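Long-range contact in Lmo0135 protein (Listeria monocytogenes EGD-e, PDB 5ISU), which probably serves as the extracellular substrate-binding component of an ABC transporter, with peptides the likely cargo: residues L279-D284 against K316-D321. Sequence-based numbering, arbitrary orientation.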
# COMPACT_ATOMS: atom_id res chain seq x y z
N LEU A 279 19.03 0.43 -21.07
CA LEU A 279 19.13 0.85 -19.67
C LEU A 279 18.56 -0.18 -18.69
O LEU A 279 18.62 0.01 -17.47
CB LEU A 279 18.45 2.21 -19.46
CG LEU A 279 18.98 3.38 -20.29
CD1 LEU A 279 18.11 4.62 -20.11
CD2 LEU A 279 20.44 3.71 -19.97
N SER A 280 17.98 -1.25 -19.24
CA SER A 280 17.48 -2.35 -18.44
C SER A 280 18.54 -3.46 -18.46
O SER A 280 18.95 -4.00 -17.40
CB SER A 280 16.14 -2.87 -18.99
OG SER A 280 15.19 -1.83 -19.05
N TYR A 281 18.98 -3.81 -19.65
CA TYR A 281 20.03 -4.82 -19.84
C TYR A 281 21.35 -4.50 -19.14
O TYR A 281 22.16 -5.39 -18.93
CB TYR A 281 20.33 -5.05 -21.32
CG TYR A 281 19.37 -5.96 -22.05
CD1 TYR A 281 19.32 -7.31 -21.74
CD2 TYR A 281 18.61 -5.49 -23.12
CE1 TYR A 281 18.47 -8.17 -22.43
CE2 TYR A 281 17.77 -6.35 -23.83
CZ TYR A 281 17.71 -7.68 -23.48
OH TYR A 281 16.88 -8.53 -24.16
N ALA A 282 21.60 -3.23 -18.84
CA ALA A 282 22.83 -2.86 -18.15
C ALA A 282 22.80 -3.19 -16.65
O ALA A 282 23.84 -3.15 -15.99
CB ALA A 282 23.11 -1.37 -18.34
N LEU A 283 21.63 -3.55 -16.14
CA LEU A 283 21.44 -3.76 -14.71
C LEU A 283 21.26 -5.21 -14.28
O LEU A 283 20.87 -6.06 -15.09
CB LEU A 283 20.21 -2.97 -14.26
CG LEU A 283 20.16 -1.49 -14.66
CD1 LEU A 283 18.82 -0.87 -14.29
CD2 LEU A 283 21.29 -0.70 -14.03
N ASP A 284 21.54 -5.47 -13.00
CA ASP A 284 21.37 -6.79 -12.37
C ASP A 284 20.71 -6.64 -11.01
O ASP A 284 21.28 -6.06 -10.08
CB ASP A 284 22.68 -7.55 -12.20
CG ASP A 284 22.51 -8.85 -11.42
OD1 ASP A 284 22.31 -8.81 -10.18
OD2 ASP A 284 22.56 -9.93 -12.04
N LYS A 316 6.46 -14.52 -15.53
CA LYS A 316 6.88 -14.93 -16.86
C LYS A 316 6.78 -13.76 -17.84
O LYS A 316 6.02 -13.81 -18.81
CB LYS A 316 6.03 -16.10 -17.34
CG LYS A 316 6.05 -17.29 -16.42
CD LYS A 316 5.14 -18.38 -16.95
CE LYS A 316 5.11 -19.56 -16.01
NZ LYS A 316 4.21 -20.60 -16.56
N VAL A 317 7.55 -12.72 -17.58
CA VAL A 317 7.59 -11.55 -18.46
C VAL A 317 9.06 -11.28 -18.77
O VAL A 317 9.93 -11.84 -18.11
CB VAL A 317 6.94 -10.28 -17.80
CG1 VAL A 317 5.45 -10.48 -17.60
CG2 VAL A 317 7.60 -9.90 -16.48
N GLU A 318 9.33 -10.44 -19.76
CA GLU A 318 10.71 -10.12 -20.09
C GLU A 318 11.32 -9.34 -18.91
O GLU A 318 10.70 -8.40 -18.40
CB GLU A 318 10.81 -9.32 -21.40
CG GLU A 318 12.25 -8.96 -21.79
CD GLU A 318 13.19 -10.17 -21.81
OE1 GLU A 318 12.80 -11.24 -22.34
OE2 GLU A 318 14.33 -10.04 -21.29
N THR A 319 12.53 -9.74 -18.50
CA THR A 319 13.20 -9.09 -17.38
C THR A 319 14.53 -8.45 -17.74
O THR A 319 15.14 -7.81 -16.88
CB THR A 319 13.35 -10.05 -16.17
OG1 THR A 319 13.93 -11.30 -16.59
CG2 THR A 319 12.01 -10.33 -15.58
N TYR A 320 14.97 -8.59 -18.98
CA TYR A 320 16.21 -7.96 -19.45
C TYR A 320 17.39 -8.29 -18.57
O TYR A 320 18.07 -7.39 -18.08
CB TYR A 320 16.03 -6.44 -19.53
CG TYR A 320 14.87 -6.04 -20.39
CD1 TYR A 320 15.02 -5.97 -21.76
CD2 TYR A 320 13.63 -5.76 -19.85
CE1 TYR A 320 13.98 -5.64 -22.59
CE2 TYR A 320 12.57 -5.40 -20.67
CZ TYR A 320 12.76 -5.34 -22.05
OH TYR A 320 11.78 -5.01 -22.93
N ASP A 321 17.63 -9.59 -18.38
CA ASP A 321 18.74 -10.03 -17.51
C ASP A 321 20.06 -9.46 -18.03
O ASP A 321 20.28 -9.40 -19.23
CB ASP A 321 18.75 -11.55 -17.40
CG ASP A 321 17.45 -12.09 -16.82
OD1 ASP A 321 16.38 -11.82 -17.42
OD2 ASP A 321 17.48 -12.77 -15.79
O HOH W 1 18.34 -6.80 -15.50
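Tyr320 turns the edge of its ring onto one face of Tyr281, with CD1 of Tyr320 only 3.5 Å from CE2 of Tyr281, toward the rim of that face. The ring planes stand at 87° with centroids 5.1 Å apart, an edge-to-face (T-shaped) pair. The same face also takes a CH-pi contact: CB of Tyr320 lies nearly on the ring normal, 4.1 Å from the centroid of the Tyr281 ring. At the edge of Tyr281, in its plane, sits a carbonyl, Asp321 O, 3.4 Å from CD1 of Tyr281. Ser280 packs its CB 3.6 Å from CB of Tyr320, while its OG turns back to Arg276 O in its own helix.

Glu318 folds back on its own loop: its CG lies over the centre of the Tyr320 ring, and the chain bends at chi2 (52°), with OE2 accepting the N-H of Tyr320, N to OE2 2.8 Å. A water lies 2.7 Å from both Leu283 O and Tyr320 O and can bridge the turn after helix 273-281 to the loop before helix 324-334. In this family 5 solute-binding protein the two segments thus meet through aromatic and CH-pi packing without a direct hydrogen bond; with the Tyr281 hydroxyl bonded to Lys326 of helix 324-334 and that of Tyr320 to Ala457 O of helix 442-458, both rings are probably held in their mutual tilt.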